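Local atomic coordinates of DUF2787 domain-containing protein (Vibrio cholerae, PDB entry 2V1L), a protein that is of unknown function but is encoded on a pathogenicity island and is structurally homologous to the human p32 protein. Residues 9-14 with 121-126; 42-47 with 59-64; 72-77 with 96-101. One frame throughout, in Å; residues are numbered along the deposited sequence.

Contact 1: residues 9-14 with 121-126; sequences THLPIS and ELYQLW
Leu-11, Pro-12 and Ile-13 follow one another along the length of Tyr-123, and these three residues form an inverse gamma turn centred on Pro-12, closed by a hydrogen bond of 2.7 Å from Ile-13 N to Leu-11 O. The contact lays this loop, which leads into helix 15-29, against helix 117-135. Tyr-123 is the bump. With CG anti to the backbone N (chi1 178°), its ring stands out from the helix and enters a hollow walled in turn by the three loop residues. Leu-11 fills the angle at the root of the ring, where its CD1 lies 3.9 Å from Tyr-123 CB and just as near CG. Half-way along, Pro-12 O meets the ring edge close to its plane, 3.8 Å from Tyr-123 CE2. The tip slots against the branch point of Ile-13, whose CG1 comes within 3.5 Å of Tyr-123 OH while the other branch, CG2, lies 3.8 Å from the same oxygen. No hydrogen bond joins the two segments; the hydroxyl instead bonds to Glu-127 OE1, and the other oxygen of that carboxylate holds Ser-14 OG, just before helix 15-29. Phe-96 meets the tyrosine ring edge-to-face. On the partly exposed flank a second, shallower fit appears: the proline ring lies across the extended chain of Gln-124 at about a right angle, with Pro-12 CG resting 3.7 Å from Gln-124 CG.

Contact 2: residues 42-47 with 59-64; sequences VMNFRD and PVEIAL
Val-60 O takes one strong, nearly straight hydrogen bond from Phe-45 N, 2.8 Å long with 169° at the hydrogen. A CA-H...O contact from Asn-44 CA, at 3.4 Å from Val-60 O, supplements it, and the same oxygen lies at the edge of the Phe-45 ring, in its plane. Two residues along, Ile-62 O is treated in much the same way, taking a bond of 2.8 Å from Met-43 N and a CA-H...O contact from Val-42. The return bonds, Val-60 N to Phe-45 O and Ile-62 N to Met-43 O, complete two hydrogen-bonded pairs, with the non-hydrogen-bonded pair Asn-44/Glu-61 between them and Val-42/Ala-63 next to Met-43/Ile-62. This is regular antiparallel pairing within the curved sheet that forms the framework of this p32-like fold, and the two faces of the pair differ sharply in character. On the buried face, Phe-45 CE2 touches Ile-62 CD1 at 3.6 Å, the two side chains crossing obliquely; Met-43, extended beyond CG, lets its CE reach Leu-64 CD1, also at 3.6 Å. Helix 15-29 covers Met-43 through Leu-21, Ile-24 and Leu-25, while Phe-130 of helix 117-135 meets the Phe-45 ring edge-to-face. The other face is mixed. Glu-61, its CG anti to the backbone N (chi1 -177°), runs alongside Asn-44 in the same direction, yet the bond from Asn-44 ND2 to Glu-61 OE1 is weak at 3.4 Å, with the amide and carboxylate planes turned 73° apart. The stronger partner of this carboxylate is Tyr-76 OH on the next strand, which bonds to OE2. Val-42 CG1 packs on the aliphatic part of the same glutamate, 3.8 Å from Glu-61 CG.

Contact 3: residues 72-77 with 96-101; sequences WCIEYI and FDFQRG
Phe-98 and Glu-75 form the tight part of this contact. Glu-75 O accepts two backbone bonds, from Phe-98 N at 2.8 Å and from Gln-99 N at 3.2 Å; the first is bent (136° at the hydrogen) and reaches the oxygen from outside the carbonyl plane, whereas the second arrives in that plane, on a lone pair. Next to this carbonyl, Phe-98 CB lies 3.3 Å from Ile-74 O. The Phe-98 ring, with CG anti to the carbonyl carbon (chi1 -58°), crosses the Ile-74 side chain obliquely, CD2 3.7 Å from Ile-74 CG2, and turns its edge to Ile-77, whose CG1 lies in the ring plane. The two isoleucines are buried, and Phe-17 of helix 15-29 packs on both. Both donors to Glu-75 O are consecutive amides of the chain as it leaves strand 95-97. On its other edge strand 72-82 carries a classic beta bulge, Glu-75 and Tyr-76 both facing Ala-63. Antiparallel pairing with strand 95-97 covers Tyr-76/Asp-97, non-hydrogen-bonded, and Ile-77/Phe-96, bonded in both directions, the shorter bond running from Phe-96 N to Ile-77 O at 2.7 Å. Strand 95-97 ends at Asp-97, opposite Tyr-76, and the turn after it carries an Asx motif in which Asp-97 OD1 takes the N-H of Arg-100 from above the carboxylate plane. The solvent side is looser. Here Glu-75, bent at chi2 (-78°), crosses the exposed Gln-99 obliquely, Glu-75 OE2 and Gln-99 NE2 standing 3.1 Å apart. Tyr-76 meets strand 95-97 through CB, 3.4 Å from Phe-96 O, and its ring leads away toward Glu-61.

Overall arrangement
Taken together, the three contacts show how chemistry follows position in a fold. Contacts 2 and 3 belong to one antiparallel sheet, joined where strands 60-66 and 72-82 run side by side, and backbone hydrogen bonding dominates both. Contact 1 has no such bonds between its segments and depends on shape, fitting loop to helix. Contact 2 has the largest share of buried residues, six of eleven touching, and lies nearest the centre of the chain; contact 3 reaches solvent at Gln-99, and contact 1 is partly exposed at its Pro-12/Gln-124 flank. The apolar sides converge: Trp-126, on the same helix segment as Tyr-123, packs on Val-60 of contact 2 and Ile-77 of contact 3, and Leu-11 touches Phe-98.

Contact 1: residues 9-14 with 121-126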
loop_
_atom_site.group_PDB
_atom_site.type_symbol
_atom_site.label_atom_id
_atom_site.label_comp_id
_atom_site.label_asym_id
_atom_site.label_seq_id
_atom_site.Cartn_x
_atom_site.Cartn_y
_atom_site.Cartn_z
ATOM N N THR A 9 13.349 0.637 3.900
ATOM C CA THR A 9 13.227 0.780 2.440
ATOM C C THR A 9 13.729 2.155 2.008
ATOM O O THR A 9 14.022 3.010 2.853
ATOM C CB THR A 9 11.771 0.578 1.920
ATOM O OG1 THR A 9 11.009 1.779 2.096
ATOM C CG2 THR A 9 11.069 -0.572 2.621
ATOM N N HIS A 10 13.806 2.363 0.692
ATOM C CA HIS A 10 14.343 3.598 0.100
ATOM C C HIS A 10 13.288 4.686 -0.088
ATOM O O HIS A 10 13.572 5.750 -0.642
ATOM C CB HIS A 10 15.048 3.292 -1.235
ATOM C CG HIS A 10 16.269 2.430 -1.090
ATOM N ND1 HIS A 10 17.547 2.914 -1.270
ATOM C CD2 HIS A 10 16.405 1.125 -0.749
ATOM C CE1 HIS A 10 18.418 1.941 -1.063
ATOM N NE2 HIS A 10 17.751 0.848 -0.739
ATOM N N LEU A 11 12.071 4.407 0.370
ATOM C CA LEU A 11 10.994 5.396 0.392
ATOM C C LEU A 11 10.702 5.806 1.840
ATOM O O LEU A 11 10.821 4.986 2.743
ATOM C CB LEU A 11 9.744 4.835 -0.296
ATOM C CG LEU A 11 9.828 4.768 -1.827
ATOM C CD1 LEU A 11 8.562 4.193 -2.396
ATOM C CD2 LEU A 11 10.141 6.133 -2.442
ATOM N N PRO A 12 10.320 7.077 2.067
ATOM C CA PRO A 12 10.130 7.540 3.436
ATOM C C PRO A 12 8.819 7.049 4.070
ATOM O O PRO A 12 7.909 7.856 4.330
ATOM C CB PRO A 12 10.139 9.057 3.279
ATOM C CG PRO A 12 9.599 9.293 1.937
ATOM C CD PRO A 12 10.034 8.142 1.088
ATOM N N ILE A 13 8.736 5.735 4.305
ATOM C CA ILE A 13 7.605 5.136 4.995
ATOM C C ILE A 13 7.554 5.731 6.404
ATOM O O ILE A 13 8.577 5.778 7.109
ATOM C CB ILE A 13 7.681 3.580 5.026
ATOM C CG1 ILE A 13 7.711 3.016 3.588
ATOM C CG2 ILE A 13 6.476 2.974 5.742
ATOM C CD1 ILE A 13 7.938 1.520 3.506
ATOM N N SER A 14 6.363 6.202 6.782
ATOM C CA SER A 14 6.122 6.895 8.049
ATOM C C SER A 14 5.947 5.989 9.227
ATOM O O SER A 14 5.454 4.849 9.102
ATOM C CB SER A 14 4.838 7.720 7.949
ATOM O OG SER A 14 5.105 8.908 7.238
ATOM N N GLU A 121 8.102 11.799 -3.823
ATOM C CA GLU A 121 6.968 12.722 -3.730
ATOM C C GLU A 121 5.640 11.995 -3.961
ATOM O O GLU A 121 4.665 12.195 -3.227
ATOM C CB GLU A 121 7.132 13.866 -4.731
ATOM C CG GLU A 121 5.939 14.870 -4.778
ATOM C CD GLU A 121 5.894 15.852 -3.578
ATOM O OE1 GLU A 121 6.957 16.077 -2.940
ATOM O OE2 GLU A 121 4.792 16.389 -3.275
ATOM N N LEU A 122 5.628 11.117 -4.965
ATOM C CA LEU A 122 4.471 10.299 -5.240
ATOM C C LEU A 122 4.126 9.442 -4.004
ATOM O O LEU A 122 2.972 9.351 -3.606
ATOM C CB LEU A 122 4.799 9.429 -6.442
ATOM C CG LEU A 122 3.807 8.645 -7.241
ATOM C CD1 LEU A 122 2.830 9.571 -7.961
ATOM C CD2 LEU A 122 4.625 7.807 -8.239
ATOM N N TYR A 123 5.122 8.799 -3.407
ATOM C CA TYR A 123 4.872 7.942 -2.246
ATOM C C TYR A 123 4.341 8.743 -1.022
ATOM O O TYR A 123 3.408 8.326 -0.320
ATOM C CB TYR A 123 6.119 7.159 -1.833
ATOM C CG TYR A 123 5.781 6.339 -0.612
ATOM C CD1 TYR A 123 5.120 5.131 -0.743
ATOM C CD2 TYR A 123 6.001 6.839 0.682
ATOM C CE1 TYR A 123 4.722 4.408 0.387
ATOM C CE2 TYR A 123 5.629 6.099 1.799
ATOM C CZ TYR A 123 4.983 4.914 1.628
ATOM O OH TYR A 123 4.576 4.179 2.716
ATOM N N GLN A 124 4.936 9.902 -0.779
ATOM C CA GLN A 124 4.550 10.719 0.364
ATOM C C GLN A 124 3.117 11.202 0.252
ATOM O O GLN A 124 2.414 11.240 1.241
ATOM C CB GLN A 124 5.471 11.940 0.471
ATOM C CG GLN A 124 6.863 11.577 0.983
ATOM C CD GLN A 124 7.714 12.812 1.060
ATOM O OE1 GLN A 124 7.602 13.710 0.212
ATOM N NE2 GLN A 124 8.536 12.895 2.101
ATOM N N LEU A 125 2.731 11.610 -0.941
ATOM C CA LEU A 125 1.364 11.996 -1.209
ATOM C C LEU A 125 0.417 10.836 -1.105
ATOM O O LEU A 125 -0.597 10.961 -0.462
ATOM C CB LEU A 125 1.219 12.672 -2.578
ATOM C CG LEU A 125 1.852 14.052 -2.681
ATOM C CD1 LEU A 125 2.209 14.345 -4.158
ATOM C CD2 LEU A 125 0.937 15.141 -2.151
ATOM N N TRP A 126 0.732 9.719 -1.769
ATOM C CA TRP A 126 -0.082 8.506 -1.642
ATOM C C TRP A 126 -0.299 8.123 -0.166
ATOM O O TRP A 126 -1.440 7.807 0.252
ATOM C CB TRP A 126 0.569 7.296 -2.358
ATOM C CG TRP A 126 -0.270 6.092 -2.115
ATOM C CD1 TRP A 126 -1.409 5.764 -2.772
ATOM C CD2 TRP A 126 -0.112 5.126 -1.063
ATOM N NE1 TRP A 126 -1.954 4.627 -2.226
ATOM C CE2 TRP A 126 -1.176 4.214 -1.176
ATOM C CE3 TRP A 126 0.845 4.922 -0.065
ATOM C CZ2 TRP A 126 -1.313 3.118 -0.327
ATOM C CZ3 TRP A 126 0.696 3.843 0.805
ATOM C CH2 TRP A 126 -0.377 2.956 0.663
#

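Contact 2: residues 42-47 with 59-64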
loop_
_atom_site.group_PDB
_atom_site.type_symbol
_atom_site.label_atom_id
_atom_site.label_comp_id
_atom_site.label_asym_id
_atom_site.label_seq_id
_atom_site.Cartn_x
_atom_site.Cartn_y
_atom_site.Cartn_z
ATOM N N VAL A 42 -0.683 -10.961 3.563
ATOM C CA VAL A 42 -1.282 -10.010 2.638
ATOM C C VAL A 42 -2.480 -9.290 3.274
ATOM O O VAL A 42 -3.444 -9.923 3.701
ATOM C CB VAL A 42 -1.702 -10.696 1.290
ATOM C CG1 VAL A 42 -2.528 -9.764 0.429
ATOM C CG2 VAL A 42 -0.477 -11.155 0.520
ATOM N N MET A 43 -2.411 -7.958 3.309
ATOM C CA MET A 43 -3.509 -7.117 3.803
ATOM C C MET A 43 -4.270 -6.505 2.615
ATOM O O MET A 43 -3.654 -6.034 1.652
ATOM C CB MET A 43 -2.965 -5.984 4.689
ATOM C CG MET A 43 -2.200 -6.395 5.938
ATOM S SD MET A 43 -1.591 -4.963 6.880
ATOM C CE MET A 43 -0.654 -5.756 8.179
ATOM N N ASN A 44 -5.593 -6.498 2.689
ATOM C CA ASN A 44 -6.420 -5.817 1.699
ATOM C C ASN A 44 -7.321 -4.781 2.365
ATOM O O ASN A 44 -7.926 -5.067 3.399
ATOM C CB ASN A 44 -7.279 -6.801 0.901
ATOM C CG ASN A 44 -6.458 -7.635 -0.058
ATOM O OD1 ASN A 44 -5.892 -8.657 0.332
ATOM N ND2 ASN A 44 -6.368 -7.191 -1.312
ATOM N N PHE A 45 -7.394 -3.587 1.774
ATOM C CA PHE A 45 -8.266 -2.518 2.263
ATOM C C PHE A 45 -9.242 -2.264 1.130
ATOM O O PHE A 45 -8.813 -1.940 0.004
ATOM C CB PHE A 45 -7.453 -1.237 2.606
ATOM C CG PHE A 45 -6.392 -1.434 3.653
ATOM C CD1 PHE A 45 -6.550 -0.893 4.933
ATOM C CD2 PHE A 45 -5.229 -2.158 3.377
ATOM C CE1 PHE A 45 -5.581 -1.064 5.894
ATOM C CE2 PHE A 45 -4.255 -2.359 4.349
ATOM C CZ PHE A 45 -4.427 -1.821 5.614
ATOM N N ARG A 46 -10.539 -2.432 1.401
ATOM C CA ARG A 46 -11.573 -2.209 0.385
ATOM C C ARG A 46 -12.744 -1.329 0.858
ATOM O O ARG A 46 -13.228 -1.482 1.965
ATOM C CB ARG A 46 -12.096 -3.545 -0.188
ATOM C CG ARG A 46 -11.054 -4.340 -1.033
ATOM C CD ARG A 46 -11.637 -5.653 -1.647
ATOM N NE ARG A 46 -11.435 -6.805 -0.753
ATOM C CZ ARG A 46 -10.547 -7.785 -0.935
ATOM N NH1 ARG A 46 -9.768 -7.802 -2.008
ATOM N NH2 ARG A 46 -10.438 -8.765 -0.037
ATOM N N ASP A 47 -13.145 -0.394 -0.003
ATOM C CA ASP A 47 -14.386 0.344 0.111
ATOM C C ASP A 47 -15.427 -0.436 -0.724
ATOM O O ASP A 47 -15.403 -0.424 -1.957
ATOM C CB ASP A 47 -14.201 1.800 -0.382
ATOM C CG ASP A 47 -15.524 2.498 -0.719
ATOM O OD1 ASP A 47 -16.592 1.954 -0.394
ATOM O OD2 ASP A 47 -15.522 3.592 -1.338
ATOM N N PRO A 59 -9.194 0.320 -3.887
ATOM C CA PRO A 59 -8.707 -0.764 -3.023
ATOM C C PRO A 59 -7.199 -0.717 -2.903
ATOM O O PRO A 59 -6.538 -0.290 -3.823
ATOM C CB PRO A 59 -9.103 -2.053 -3.779
ATOM C CG PRO A 59 -10.024 -1.631 -4.813
ATOM C CD PRO A 59 -9.829 -0.186 -5.121
ATOM N N VAL A 60 -6.658 -1.183 -1.784
ATOM C CA VAL A 60 -5.233 -1.204 -1.594
ATOM C C VAL A 60 -4.856 -2.584 -1.102
ATOM O O VAL A 60 -5.551 -3.154 -0.269
ATOM C CB VAL A 60 -4.778 -0.138 -0.574
ATOM C CG1 VAL A 60 -3.385 -0.349 -0.182
ATOM C CG2 VAL A 60 -4.989 1.304 -1.118
ATOM N N GLU A 61 -3.746 -3.104 -1.629
ATOM C CA GLU A 61 -3.112 -4.337 -1.164
ATOM C C GLU A 61 -1.684 -4.089 -0.698
ATOM O O GLU A 61 -0.900 -3.424 -1.382
ATOM C CB GLU A 61 -3.127 -5.402 -2.282
ATOM C CG GLU A 61 -2.554 -6.744 -1.854
ATOM C CD GLU A 61 -2.686 -7.827 -2.917
ATOM O OE1 GLU A 61 -3.820 -8.097 -3.369
ATOM O OE2 GLU A 61 -1.640 -8.431 -3.278
ATOM N N ILE A 62 -1.347 -4.624 0.471
ATOM C CA ILE A 62 -0.007 -4.529 1.005
ATOM C C ILE A 62 0.503 -5.925 1.376
ATOM O O ILE A 62 -0.216 -6.690 2.007
ATOM C CB ILE A 62 0.064 -3.591 2.248
ATOM C CG1 ILE A 62 -0.419 -2.181 1.885
ATOM C CG2 ILE A 62 1.507 -3.577 2.802
ATOM C CD1 ILE A 62 -1.020 -1.356 3.047
ATOM N N ALA A 63 1.744 -6.239 0.995
ATOM C CA ALA A 63 2.341 -7.543 1.293
ATOM C C ALA A 63 3.570 -7.481 2.161
ATOM O O ALA A 63 4.509 -6.706 1.928
ATOM C CB ALA A 63 2.658 -8.312 0.016
ATOM N N LEU A 64 3.571 -8.357 3.152
ATOM C CA LEU A 64 4.638 -8.408 4.132
ATOM C C LEU A 64 5.072 -9.852 4.300
ATOM O O LEU A 64 4.249 -10.767 4.247
ATOM C CB LEU A 64 4.129 -7.871 5.485
ATOM C CG LEU A 64 3.352 -6.551 5.568
ATOM C CD1 LEU A 64 2.619 -6.461 6.890
ATOM C CD2 LEU A 64 4.277 -5.376 5.430
#

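Contact 3: residues 72-77 with 96-101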
loop_
_atom_site.group_PDB
_atom_site.type_symbol
_atom_site.label_atom_id
_atom_site.label_comp_id
_atom_site.label_asym_id
_atom_site.label_seq_id
_atom_site.Cartn_x
_atom_site.Cartn_y
_atom_site.Cartn_z
ATOM N N TRP A 72 9.651 -7.754 10.335
ATOM C CA TRP A 72 8.839 -7.826 9.109
ATOM C C TRP A 72 9.351 -6.931 7.985
ATOM O O TRP A 72 9.963 -5.894 8.230
ATOM C CB TRP A 72 7.381 -7.492 9.404
ATOM C CG TRP A 72 6.656 -8.541 10.205
ATOM C CD1 TRP A 72 6.704 -8.710 11.560
ATOM C CD2 TRP A 72 5.766 -9.556 9.707
ATOM N NE1 TRP A 72 5.906 -9.766 11.938
ATOM C CE2 TRP A 72 5.321 -10.305 10.822
ATOM C CE3 TRP A 72 5.305 -9.909 8.428
ATOM C CZ2 TRP A 72 4.433 -11.386 10.700
ATOM C CZ3 TRP A 72 4.416 -10.993 8.306
ATOM C CH2 TRP A 72 3.992 -11.712 9.438
ATOM N N CYS A 73 9.099 -7.350 6.748
ATOM C CA CYS A 73 9.526 -6.598 5.569
ATOM C C CYS A 73 8.319 -6.262 4.701
ATOM O O CYS A 73 7.494 -7.130 4.429
ATOM C CB CYS A 73 10.517 -7.426 4.761
ATOM S SG CYS A 73 11.861 -8.114 5.782
ATOM N N ILE A 74 8.207 -5.002 4.288
ATOM C CA ILE A 74 7.145 -4.607 3.357
ATOM C C ILE A 74 7.564 -4.989 1.941
ATOM O O ILE A 74 8.590 -4.532 1.445
ATOM C CB ILE A 74 6.781 -3.102 3.462
ATOM C CG1 ILE A 74 5.613 -2.754 2.541
ATOM C CG2 ILE A 74 7.960 -2.222 3.100
ATOM C CD1 ILE A 74 4.857 -1.584 3.027
ATOM N N GLU A 75 6.769 -5.861 1.321
ATOM C CA GLU A 75 7.083 -6.412 -0.007
ATOM C C GLU A 75 6.662 -5.488 -1.141
ATOM O O GLU A 75 7.464 -5.125 -1.986
ATOM C CB GLU A 75 6.411 -7.773 -0.180
ATOM C CG GLU A 75 6.752 -8.746 0.923
ATOM C CD GLU A 75 8.121 -9.362 0.758
ATOM O OE1 GLU A 75 9.133 -8.620 0.756
ATOM O OE2 GLU A 75 8.170 -10.608 0.634
ATOM N N TYR A 76 5.387 -5.131 -1.161
ATOM C CA TYR A 76 4.898 -4.162 -2.099
ATOM C C TYR A 76 3.652 -3.474 -1.565
ATOM O O TYR A 76 2.991 -3.987 -0.667
ATOM C CB TYR A 76 4.583 -4.842 -3.445
ATOM C CG TYR A 76 3.533 -5.932 -3.366
ATOM C CD1 TYR A 76 3.907 -7.276 -3.371
ATOM C CD2 TYR A 76 2.176 -5.623 -3.296
ATOM C CE1 TYR A 76 2.961 -8.295 -3.307
ATOM C CE2 TYR A 76 1.204 -6.637 -3.240
ATOM C CZ TYR A 76 1.617 -7.973 -3.245
ATOM O OH TYR A 76 0.687 -8.981 -3.168
ATOM N N ILE A 77 3.326 -2.328 -2.149
ATOM C CA ILE A 77 2.058 -1.651 -1.886
ATOM C C ILE A 77 1.417 -1.362 -3.230
ATOM O O ILE A 77 2.053 -0.740 -4.068
ATOM C CB ILE A 77 2.275 -0.296 -1.124
ATOM C CG1 ILE A 77 2.955 -0.536 0.217
ATOM C CG2 ILE A 77 0.933 0.436 -0.917
ATOM C CD1 ILE A 77 3.366 0.758 0.940
ATOM N N PHE A 96 4.152 0.213 -5.492
ATOM C CA PHE A 96 5.489 0.427 -4.952
ATOM C C PHE A 96 6.021 -0.951 -4.646
ATOM O O PHE A 96 5.533 -1.594 -3.758
ATOM C CB PHE A 96 5.459 1.311 -3.686
ATOM C CG PHE A 96 4.836 2.666 -3.918
ATOM C CD1 PHE A 96 5.569 3.686 -4.531
ATOM C CD2 PHE A 96 3.501 2.907 -3.569
ATOM C CE1 PHE A 96 4.967 4.959 -4.779
ATOM C CE2 PHE A 96 2.901 4.168 -3.792
ATOM C CZ PHE A 96 3.640 5.179 -4.417
ATOM N N ASP A 97 6.988 -1.420 -5.419
ATOM C CA ASP A 97 7.439 -2.809 -5.286
ATOM C C ASP A 97 8.816 -2.820 -4.615
ATOM O O ASP A 97 9.825 -2.496 -5.234
ATOM C CB ASP A 97 7.462 -3.495 -6.666
ATOM C CG ASP A 97 7.715 -5.010 -6.578
ATOM O OD1 ASP A 97 8.453 -5.468 -5.677
ATOM O OD2 ASP A 97 7.173 -5.747 -7.421
ATOM N N PHE A 98 8.845 -3.150 -3.325
ATOM C CA PHE A 98 10.087 -3.031 -2.557
ATOM C C PHE A 98 11.038 -4.226 -2.811
ATOM O O PHE A 98 12.246 -4.039 -2.890
ATOM C CB PHE A 98 9.784 -2.774 -1.055
ATOM C CG PHE A 98 8.962 -1.521 -0.821
ATOM C CD1 PHE A 98 9.528 -0.270 -0.974
ATOM C CD2 PHE A 98 7.618 -1.605 -0.507
ATOM C CE1 PHE A 98 8.777 0.876 -0.798
ATOM C CE2 PHE A 98 6.861 -0.467 -0.324
ATOM C CZ PHE A 98 7.439 0.776 -0.473
ATOM N N GLN A 99 10.477 -5.424 -2.957
ATOM C CA GLN A 99 11.210 -6.620 -3.391
ATOM C C GLN A 99 12.090 -6.333 -4.602
ATOM O O GLN A 99 13.253 -6.730 -4.658
ATOM C CB GLN A 99 10.228 -7.732 -3.783
ATOM C CG GLN A 99 9.515 -8.420 -2.648
ATOM C CD GLN A 99 8.442 -9.443 -3.106
ATOM O OE1 GLN A 99 7.669 -9.206 -4.055
ATOM N NE2 GLN A 99 8.387 -10.572 -2.413
ATOM N N ARG A 100 11.530 -5.625 -5.575
ATOM C CA ARG A 100 12.174 -5.438 -6.864
ATOM C C ARG A 100 12.845 -4.078 -7.009
ATOM O O ARG A 100 13.691 -3.872 -7.900
ATOM C CB ARG A 100 11.106 -5.570 -7.931
ATOM C CG ARG A 100 11.567 -6.236 -9.140
ATOM C CD ARG A 100 10.396 -6.665 -9.969
ATOM N NE ARG A 100 10.864 -6.761 -11.320
ATOM C CZ ARG A 100 10.256 -7.418 -12.294
ATOM N NH1 ARG A 100 9.108 -8.064 -12.093
ATOM N NH2 ARG A 100 10.834 -7.417 -13.470
ATOM N N GLY A 101 12.471 -3.138 -6.143
ATOM C CA GLY A 101 13.019 -1.788 -6.213
ATOM C C GLY A 101 12.425 -0.894 -7.294
ATOM O O GLY A 101 13.067 0.047 -7.728
#